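Local structure of putative TetR-family transcriptional regulator (Bordetella parapertussis 12822, 3CCY) at residues A[92-97]-A[136-141]; A[96-101]-A[162-167]; A[168-173]-A[183-188]. The protein probably binds cis-regulatory DNA through a helix-turn-helix motif and acts as a TetR-family transcriptional regulator, likely a repressor. All coordinates share one frame; numbering follows the deposited sequence. Where two conformers were deposited one is given.

Contact 1. Residues A[92-97]-A[136-141]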
loop_
_atom_site.group_PDB
_atom_site.type_symbol
_atom_site.label_atom_id
_atom_site.label_comp_id
_atom_site.label_asym_id
_atom_site.label_seq_id
_atom_site.Cartn_x
_atom_site.Cartn_y
_atom_site.Cartn_z
ATOM N N LEU A 92 7.552 3.181 19.721
ATOM C CA LEU A 92 8.593 3.717 18.817
ATOM C C LEU A 92 9.582 2.588 18.412
ATOM O O LEU A 92 9.981 2.517 17.261
ATOM C CB LEU A 92 9.366 4.882 19.492
ATOM C CG LEU A 92 10.590 5.385 18.714
ATOM C CD1 LEU A 92 10.198 5.881 17.329
ATOM C CD2 LEU A 92 11.424 6.449 19.490
ATOM N N GLN A 93 9.937 1.712 19.358
ATOM C CA GLN A 93 10.809 0.579 19.044
ATOM C C GLN A 93 10.186 -0.409 18.041
ATOM O O GLN A 93 10.869 -0.954 17.165
ATOM C CB GLN A 93 11.308 -0.119 20.321
ATOM C CG GLN A 93 12.401 0.654 21.062
ATOM C CD GLN A 93 12.798 0.021 22.400
ATOM O OE1 GLN A 93 13.863 0.341 22.959
ATOM N NE2 GLN A 93 11.967 -0.881 22.914
ATOM N N ILE A 94 8.883 -0.647 18.157
ATOM C CA ILE A 94 8.192 -1.461 17.179
ATOM C C ILE A 94 8.251 -0.830 15.787
ATOM O O ILE A 94 8.518 -1.511 14.804
ATOM C CB ILE A 94 6.679 -1.683 17.564
ATOM C CG1 ILE A 94 6.568 -2.600 18.770
ATOM C CG2 ILE A 94 5.853 -2.156 16.314
ATOM C CD1 ILE A 94 5.143 -2.583 19.394
ATOM N N VAL A 95 8.009 0.470 15.680
ATOM C CA VAL A 95 8.036 1.079 14.346
ATOM C C VAL A 95 9.482 1.023 13.745
ATOM O O VAL A 95 9.660 0.776 12.568
ATOM C CB VAL A 95 7.525 2.545 14.383
ATOM C CG1 VAL A 95 7.569 3.197 12.953
ATOM C CG2 VAL A 95 6.099 2.576 14.975
ATOM N N LYS A 96 10.481 1.272 14.581
ATOM C CA LYS A 96 11.897 1.238 14.159
ATOM C C LYS A 96 12.230 -0.176 13.695
ATOM O O LYS A 96 12.938 -0.349 12.712
ATOM C CB LYS A 96 12.797 1.584 15.328
ATOM C CG LYS A 96 12.915 3.057 15.628
ATOM C CD LYS A 96 13.989 3.331 16.719
ATOM C CE LYS A 96 14.048 4.876 16.861
ATOM N NZ LYS A 96 15.101 5.307 17.740
ATOM N N LEU A 97 11.696 -1.182 14.387
ATOM C CA LEU A 97 11.903 -2.587 13.962
ATOM C C LEU A 97 11.349 -2.853 12.552
ATOM O O LEU A 97 12.039 -3.454 11.708
ATOM C CB LEU A 97 11.284 -3.570 14.965
ATOM C CG LEU A 97 11.127 -5.025 14.548
ATOM C CD1 LEU A 97 12.526 -5.640 14.488
ATOM C CD2 LEU A 97 10.224 -5.793 15.539
ATOM N N ALA A 136 -2.224 -7.041 15.837
ATOM C CA ALA A 136 -2.704 -7.035 17.227
ATOM C C ALA A 136 -1.638 -6.424 18.151
ATOM O O ALA A 136 -1.954 -5.608 19.025
ATOM C CB ALA A 136 -3.090 -8.445 17.696
ATOM N N TYR A 137 -0.385 -6.780 17.936
ATOM C CA TYR A 137 0.690 -6.215 18.742
ATOM C C TYR A 137 0.686 -4.679 18.655
ATOM O O TYR A 137 0.861 -3.996 19.656
ATOM C CB TYR A 137 2.063 -6.749 18.316
ATOM C CG TYR A 137 2.363 -8.168 18.749
ATOM C CD1 TYR A 137 1.880 -8.660 19.946
ATOM C CD2 TYR A 137 3.185 -9.011 17.970
ATOM C CE1 TYR A 137 2.161 -9.952 20.371
ATOM C CE2 TYR A 137 3.490 -10.341 18.401
ATOM C CZ TYR A 137 2.959 -10.785 19.599
ATOM O OH TYR A 137 3.183 -12.068 20.065
ATOM N N VAL A 138 0.514 -4.145 17.449
ATOM C CA VAL A 138 0.570 -2.702 17.241
ATOM C C VAL A 138 -0.690 -2.037 17.841
ATOM O O VAL A 138 -0.596 -0.998 18.500
ATOM C CB VAL A 138 0.667 -2.367 15.738
ATOM C CG1 VAL A 138 0.479 -0.818 15.506
ATOM C CG2 VAL A 138 2.051 -2.861 15.204
ATOM N N ARG A 139 -1.841 -2.642 17.589
ATOM C CA ARG A 139 -3.110 -2.125 18.108
ATOM C C ARG A 139 -3.053 -2.013 19.617
ATOM O O ARG A 139 -3.393 -0.955 20.174
ATOM C CB ARG A 139 -4.284 -3.012 17.732
ATOM C CG ARG A 139 -5.651 -2.399 18.135
ATOM C CD ARG A 139 -6.694 -3.472 18.411
ATOM N NE ARG A 139 -6.623 -3.975 19.785
ATOM C CZ ARG A 139 -7.622 -3.938 20.660
ATOM N NH1 ARG A 139 -8.813 -3.426 20.330
ATOM N NH2 ARG A 139 -7.429 -4.411 21.874
ATOM N N ASP A 140 -2.640 -3.103 20.255
ATOM C CA ASP A 140 -2.573 -3.180 21.704
ATOM C C ASP A 140 -1.555 -2.162 22.231
ATOM O O ASP A 140 -1.797 -1.543 23.260
ATOM C CB ASP A 140 -2.236 -4.585 22.180
ATOM C CG ASP A 140 -3.369 -5.597 21.940
ATOM O OD1 ASP A 140 -4.444 -5.223 21.450
ATOM O OD2 ASP A 140 -3.171 -6.794 22.270
ATOM N N ALA A 141 -0.441 -1.960 21.525
ATOM C CA ALA A 141 0.575 -0.999 22.005
ATOM C C ALA A 141 0.062 0.443 21.926
ATOM O O ALA A 141 0.392 1.263 22.792
ATOM C CB ALA A 141 1.883 -1.138 21.210
#
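Ile94 meets Val138 and Ala141 with two different methyl groups, and these are the only residue pairs that come within 4.5 Å between residues 92-97 and 136-141. Ile94 CG2 lies 4.0 Å from Val138 CG2, and Ile94 CD1 lies 4.0 Å from Ala141 CB. Val138 and Ala141 are three residues apart on one helix, so the two branches of a single isoleucine can span about one helical turn. A chi1 of -70° sets CG2 opposite the backbone N of Ile94, and the extended chi2 of 166° carries CD1 out to the alanine. The isoleucine and valine side chains approach at a slant, and all three touching residues are buried. With 113 Å² buried in total and Ile94 and Val138 CA atoms 7.7 Å apart, the contact is modest.

A polar interaction lies to the side of this patch. Tyr137 CB points toward the opposite helix, but its ring leads away and its OH hydrogen-bonds Arg78 NE.

Further packing closes the surroundings: Ile94 also touches Val80 of helix 58-81, while Val138 rests on Phe163 and Phe164 of helix 153-168. Helices 87-115 and 122-145 are thus joined through small methyl contacts in the all-helical C-terminal domain characteristic of TetR-type regulators.

Contact 2. Residues A[96-101]-A[162-167]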
loop_
_atom_site.group_PDB
_atom_site.type_symbol
_atom_site.label_atom_id
_atom_site.label_comp_id
_atom_site.label_asym_id
_atom_site.label_seq_id
_atom_site.Cartn_x
_atom_site.Cartn_y
_atom_site.Cartn_z
ATOM N N LYS A 96 10.481 1.272 14.581
ATOM C CA LYS A 96 11.897 1.238 14.159
ATOM C C LYS A 96 12.230 -0.176 13.695
ATOM O O LYS A 96 12.938 -0.349 12.712
ATOM C CB LYS A 96 12.797 1.584 15.328
ATOM C CG LYS A 96 12.915 3.057 15.628
ATOM C CD LYS A 96 13.989 3.331 16.719
ATOM C CE LYS A 96 14.048 4.876 16.861
ATOM N NZ LYS A 96 15.101 5.307 17.740
ATOM N N LEU A 97 11.696 -1.182 14.387
ATOM C CA LEU A 97 11.903 -2.587 13.962
ATOM C C LEU A 97 11.349 -2.853 12.552
ATOM O O LEU A 97 12.039 -3.454 11.708
ATOM C CB LEU A 97 11.284 -3.570 14.965
ATOM C CG LEU A 97 11.127 -5.025 14.548
ATOM C CD1 LEU A 97 12.526 -5.640 14.488
ATOM C CD2 LEU A 97 10.224 -5.793 15.539
ATOM N N PHE A 98 10.111 -2.417 12.309
ATOM C CA PHE A 98 9.490 -2.683 11.000
ATOM C C PHE A 98 10.286 -2.040 9.880
ATOM O O PHE A 98 10.516 -2.658 8.824
ATOM C CB PHE A 98 7.983 -2.307 10.967
ATOM C CG PHE A 98 7.119 -3.139 11.905
ATOM C CD1 PHE A 98 7.647 -4.214 12.596
ATOM C CD2 PHE A 98 5.780 -2.871 12.070
ATOM C CE1 PHE A 98 6.854 -4.978 13.447
ATOM C CE2 PHE A 98 4.976 -3.648 12.928
ATOM C CZ PHE A 98 5.509 -4.691 13.599
ATOM N N LEU A 99 10.758 -0.820 10.108
ATOM C CA LEU A 99 11.527 -0.124 9.089
ATOM C C LEU A 99 12.936 -0.655 8.950
ATOM O O LEU A 99 13.516 -0.602 7.871
ATOM C CB LEU A 99 11.491 1.404 9.302
ATOM C CG LEU A 99 10.098 2.005 9.071
ATOM C CD1 LEU A 99 10.157 3.495 9.264
ATOM C CD2 LEU A 99 9.530 1.692 7.665
ATOM N N GLU A 100 13.486 -1.200 10.033
ATOM C CA GLU A 100 14.763 -1.875 9.967
ATOM C C GLU A 100 14.674 -3.118 9.041
ATOM O O GLU A 100 15.558 -3.358 8.195
ATOM C CB GLU A 100 15.231 -2.243 11.382
ATOM C CG GLU A 100 16.505 -3.070 11.441
ATOM C CD GLU A 100 16.517 -4.061 12.598
ATOM O OE1 GLU A 100 16.187 -3.696 13.764
ATOM O OE2 GLU A 100 16.879 -5.222 12.347
ATOM N N ILE A 101 13.613 -3.899 9.231
ATOM C CA ILE A 101 13.348 -5.086 8.431
ATOM C C ILE A 101 13.160 -4.757 6.925
ATOM O O ILE A 101 13.643 -5.491 6.050
ATOM C CB ILE A 101 12.251 -5.936 9.102
ATOM C CG1 ILE A 101 12.821 -6.469 10.436
ATOM C CG2 ILE A 101 11.779 -7.071 8.191
ATOM C CD1 ILE A 101 11.853 -7.273 11.285
ATOM N N LEU A 162 -4.790 2.679 9.792
ATOM C CA LEU A 162 -4.307 3.931 9.199
ATOM C C LEU A 162 -2.816 4.079 9.465
ATOM O O LEU A 162 -2.049 4.419 8.568
ATOM C CB LEU A 162 -5.064 5.127 9.740
ATOM C CG LEU A 162 -6.506 5.230 9.205
ATOM C CD1 LEU A 162 -7.345 6.228 10.016
ATOM C CD2 LEU A 162 -6.567 5.556 7.641
ATOM N N PHE A 163 -2.422 3.753 10.694
ATOM C CA PHE A 163 -1.028 3.649 11.005
ATOM C C PHE A 163 -0.260 2.672 10.087
ATOM O O PHE A 163 0.781 3.056 9.563
ATOM C CB PHE A 163 -0.796 3.274 12.457
ATOM C CG PHE A 163 0.632 2.928 12.705
ATOM C CD1 PHE A 163 1.579 3.947 12.822
ATOM C CD2 PHE A 163 1.055 1.606 12.668
ATOM C CE1 PHE A 163 2.930 3.643 12.966
ATOM C CE2 PHE A 163 2.411 1.312 12.793
ATOM C CZ PHE A 163 3.322 2.338 12.944
ATOM N N PHE A 164 -0.709 1.412 9.992
ATOM C CA PHE A 164 -0.074 0.441 9.065
ATOM C C PHE A 164 0.132 0.927 7.633
ATOM O O PHE A 164 1.159 0.672 7.019
ATOM C CB PHE A 164 -0.769 -0.920 9.077
ATOM C CG PHE A 164 -0.221 -1.829 10.151
ATOM C CD1 PHE A 164 1.093 -2.291 10.077
ATOM C CD2 PHE A 164 -0.984 -2.154 11.268
ATOM C CE1 PHE A 164 1.637 -3.117 11.086
ATOM C CE2 PHE A 164 -0.440 -2.970 12.286
ATOM C CZ PHE A 164 0.856 -3.446 12.186
ATOM N N GLY A 165 -0.869 1.589 7.102
ATOM C CA GLY A 165 -0.768 2.277 5.805
ATOM C C GLY A 165 0.439 3.182 5.681
ATOM O O GLY A 165 1.131 3.116 4.663
HETATM N N MSE A 166 0.675 4.055 6.669
HETATM C CA MSE A 166 1.873 4.917 6.629
HETATM C C MSE A 166 3.142 4.149 6.434
HETATM O O MSE A 166 3.988 4.551 5.629
HETATM C CB MSE A 166 2.101 5.671 7.943
HETATM C CG MSE A 166 1.045 6.614 8.305
HETATM SE SE MSE A 166 1.717 7.619 9.901
HETATM C CE MSE A 166 0.263 7.443 10.946
ATOM N N ILE A 167 3.329 3.105 7.254
ATOM C CA ILE A 167 4.569 2.320 7.166
ATOM C C ILE A 167 4.599 1.267 6.066
ATOM O O ILE A 167 5.647 1.034 5.511
ATOM C CB ILE A 167 4.993 1.655 8.533
ATOM C CG1 ILE A 167 3.919 0.743 9.133
ATOM C CG2 ILE A 167 5.454 2.699 9.539
ATOM C CD1 ILE A 167 4.596 -0.190 10.178
#
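This is a buried, predominantly apolar helix-helix contact in the all-helical C-terminal domain of the TetR fold, joining residues 96-101 of helix 87-115 to residues 162-167 of helix 153-168. The local axes come within 11.8 Å of each other and cross at -34°, with both segments running in broadly the same direction. That wide spacing is bridged by large side chains, and 173 Å² of surface is buried between the segments.

Phe98 and Ile167 contribute about equally and together supply two thirds of the buried area. Phe98 CE2 lies 3.9 Å from Phe164 CE1, the two side chains crossing obliquely. Leu99 adds a looser approach, its CD2 standing 4.5 Å from Ile167 O, a carbonyl that also accepts a hydrogen bond from Thr170 OG1. Elsewhere Phe98 packs on Leu73 and Cys77 of helix 58-81 and on Leu134 of helix 122-145, so with helix 153-168 its side chain touches three other helices.

Helix 153-168 also turns toward the dimer partner: Met166, a selenomethionine here, packs on Met166 of the second subunit, consistent with the helical dimer interface of the family.

Ile167 completes the contact. Its chi1 of 57° places CG1 between the backbone N and the carbonyl carbon, and from there CD1 reaches the edge of the Phe98 ring in its plane, 3.5 Å from Phe98 CD2.

Contact 3. Residues A[168-173]-A[183-188]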
loop_
_atom_site.group_PDB
_atom_site.type_symbol
_atom_site.label_atom_id
_atom_site.label_comp_id
_atom_site.label_asym_id
_atom_site.label_seq_id
_atom_site.Cartn_x
_atom_site.Cartn_y
_atom_site.Cartn_z
ATOM N N ASN A 168 3.477 0.611 5.767
ATOM C CA ASN A 168 3.441 -0.431 4.717
ATOM C C ASN A 168 3.544 0.155 3.313
ATOM O O ASN A 168 4.030 -0.530 2.393
ATOM C CB ASN A 168 2.183 -1.326 4.806
ATOM C CG ASN A 168 2.207 -2.251 6.012
ATOM O OD1 ASN A 168 3.187 -2.290 6.736
ATOM N ND2 ASN A 168 1.125 -2.996 6.240
ATOM N N TRP A 169 3.085 1.397 3.113
ATOM C CA TRP A 169 3.177 2.057 1.797
ATOM C C TRP A 169 4.590 2.475 1.407
ATOM O O TRP A 169 4.832 2.808 0.247
ATOM C CB TRP A 169 2.257 3.306 1.738
ATOM C CG TRP A 169 1.977 3.855 0.372
ATOM C CD1 TRP A 169 2.301 5.106 -0.115
ATOM C CD2 TRP A 169 1.349 3.166 -0.684
ATOM N NE1 TRP A 169 1.879 5.223 -1.410
ATOM C CE2 TRP A 169 1.287 4.043 -1.781
ATOM C CE3 TRP A 169 0.813 1.879 -0.807
ATOM C CZ2 TRP A 169 0.712 3.680 -2.997
ATOM C CZ3 TRP A 169 0.223 1.529 -2.020
ATOM C CH2 TRP A 169 0.195 2.415 -3.092
ATOM N N THR A 170 5.512 2.441 2.364
ATOM C CA THR A 170 6.900 2.886 2.151
ATOM C C THR A 170 7.615 2.185 1.001
ATOM O O THR A 170 8.431 2.776 0.317
ATOM C CB THR A 170 7.763 2.800 3.445
ATOM O OG1 THR A 170 7.665 1.497 4.030
ATOM C CG2 THR A 170 7.260 3.882 4.482
ATOM N N TYR A 171 7.289 0.930 0.779
ATOM C CA TYR A 171 7.933 0.193 -0.307
ATOM C C TYR A 171 7.738 0.890 -1.654
ATOM O O TYR A 171 8.556 0.731 -2.564
ATOM C CB TYR A 171 7.482 -1.274 -0.334
ATOM C CG TYR A 171 6.162 -1.548 -1.015
ATOM C CD1 TYR A 171 6.112 -1.911 -2.366
ATOM C CD2 TYR A 171 4.972 -1.490 -0.314
ATOM C CE1 TYR A 171 4.905 -2.157 -2.992
ATOM C CE2 TYR A 171 3.747 -1.731 -0.953
ATOM C CZ TYR A 171 3.734 -2.070 -2.259
ATOM O OH TYR A 171 2.520 -2.302 -2.848
ATOM N N THR A 172 6.671 1.673 -1.786
ATOM C CA THR A 172 6.394 2.304 -3.089
ATOM C C THR A 172 7.244 3.554 -3.347
ATOM O O THR A 172 7.300 4.028 -4.486
ATOM C CB THR A 172 4.900 2.717 -3.267
ATOM O OG1 THR A 172 4.556 3.772 -2.329
ATOM C CG2 THR A 172 3.984 1.516 -3.045
ATOM N N TRP A 173 7.847 4.125 -2.309
ATOM C CA TRP A 173 8.472 5.461 -2.467
ATOM C C TRP A 173 9.802 5.625 -1.726
ATOM O O TRP A 173 10.674 6.417 -2.140
ATOM C CB TRP A 173 7.501 6.561 -2.000
ATOM C CG TRP A 173 7.135 6.557 -0.492
ATOM C CD1 TRP A 173 6.040 5.950 0.112
ATOM C CD2 TRP A 173 7.839 7.235 0.555
ATOM N NE1 TRP A 173 6.052 6.198 1.477
ATOM C CE2 TRP A 173 7.131 6.999 1.768
ATOM C CE3 TRP A 173 9.012 8.032 0.590
ATOM C CZ2 TRP A 173 7.562 7.503 2.986
ATOM C CZ3 TRP A 173 9.435 8.533 1.814
ATOM C CH2 TRP A 173 8.696 8.271 2.991
ATOM N N ASP A 183 15.802 4.764 10.919
ATOM C CA ASP A 183 15.491 5.276 12.270
ATOM C C ASP A 183 14.870 6.680 12.233
ATOM O O ASP A 183 13.920 6.933 12.941
ATOM C CB ASP A 183 16.712 5.300 13.202
ATOM C CG ASP A 183 16.727 4.148 14.185
ATOM O OD1 ASP A 183 16.133 3.040 13.905
ATOM O OD2 ASP A 183 17.365 4.365 15.239
ATOM N N ALA A 184 15.430 7.584 11.440
ATOM C CA ALA A 184 14.847 8.924 11.219
ATOM C C ALA A 184 13.403 8.823 10.688
ATOM O O ALA A 184 12.500 9.531 11.155
ATOM C CB ALA A 184 15.756 9.768 10.265
ATOM N N LEU A 185 13.161 7.923 9.739
ATOM C CA LEU A 185 11.807 7.807 9.181
ATOM C C LEU A 185 10.827 7.326 10.281
ATOM O O LEU A 185 9.678 7.812 10.380
ATOM C CB LEU A 185 11.796 6.880 7.944
ATOM C CG LEU A 185 10.412 6.590 7.366
ATOM C CD1 LEU A 185 9.781 7.891 6.864
ATOM C CD2 LEU A 185 10.500 5.564 6.188
ATOM N N ALA A 186 11.286 6.382 11.105
ATOM C CA ALA A 186 10.482 5.801 12.173
ATOM C C ALA A 186 10.124 6.869 13.197
ATOM O O ALA A 186 8.947 6.978 13.567
ATOM C CB ALA A 186 11.247 4.612 12.895
ATOM N N GLU A 187 11.127 7.643 13.642
ATOM C CA GLU A 187 10.911 8.759 14.595
ATOM C C GLU A 187 9.922 9.783 14.097
ATOM O O GLU A 187 9.041 10.234 14.850
ATOM C CB GLU A 187 12.227 9.417 14.997
ATOM C CG GLU A 187 13.080 8.401 15.766
ATOM C CD GLU A 187 14.452 8.868 16.199
ATOM O OE1 GLU A 187 15.015 9.770 15.534
ATOM O OE2 GLU A 187 14.979 8.294 17.201
ATOM N N ARG A 188 10.085 10.151 12.823
ATOM C CA ARG A 188 9.163 11.047 12.128
ATOM C C ARG A 188 7.734 10.486 12.071
ATOM O O ARG A 188 6.784 11.200 12.372
ATOM C CB ARG A 188 9.612 11.247 10.684
ATOM C CG ARG A 188 8.804 12.375 9.929
ATOM C CD ARG A 188 9.204 13.697 10.488
ATOM N NE ARG A 188 8.755 14.844 9.693
ATOM C CZ ARG A 188 9.164 16.086 9.929
ATOM N NH1 ARG A 188 10.030 16.305 10.909
ATOM N NH2 ARG A 188 8.713 17.091 9.213
#
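Trp169 O is gripped by two donors of one residue, Thr172 OG1 at 2.8 Å and Thr172 N at 3.0 Å, within the turn from which Thr170 and Trp173 reach Leu185. The hydroxyl meets this oxygen at a C=O...donor angle of 162°, nearly in line with the carbonyl. Trp173 N to Thr170 O, at 3.0 Å, is a second backbone bond of the turn that reaches back three residues. The Thr172 side chain touches the faces of two rings with different atoms: OG1 sits 3.2 Å above the Trp169 ring plane, offset toward the rim, and CG2 lies 3.6 Å above the centre of the Tyr171 ring.

Across to residues 183-188 the contact is made by methyls and one ring. Leu185 divides its branches, CD2 meeting Thr170 CG2 tip to tip at 4.0 Å and CD1 approaching Trp173 CH2 obliquely, also at 4.0 Å. A chi1 of 175° sets Leu185 CG opposite its backbone N, and a chi2 of 63° splits the branches so that each methyl finds its own partner. Thr170 OG1 takes no part here; it is hydrogen-bonded to Ile167 O.

Only 95 Å² is buried between the segments, but Leu185 has further cover from Tyr174 and Val180. The contact thus joins the turn after helix 153-168 to helix 182-195, beside Leu99 of helix 87-115 and against the second subunit, where Val158 packs on Leu185, Met161 on Trp173, and Asp159 salt-bridges Arg188.

How the contacts relate
Contacts 1 and 2 both start on helix 87-115, their first segments overlapping at Lys96 and Leu97. Contact 1 closes a loop of 38 residues by returning on helix 122-145; contact 2 closes a longer one of 60 on the next helix, 153-168, and segment 136-141 of contact 1 lies inside that loop. They meet where Val138 CG2 lies 3.3 Å from Phe164 CZ. Contact 3 stands in series, beginning directly after residue 167 and closing a short nine-residue connection onto helix 182-195. Lys96 NZ ties this last helix back to helix 87-115, with a 3.0 Å salt bridge to Glu187 OE2. Helix 87-115 is thus tied to three later helices, and contacts 2 and 3 both face the second subunit.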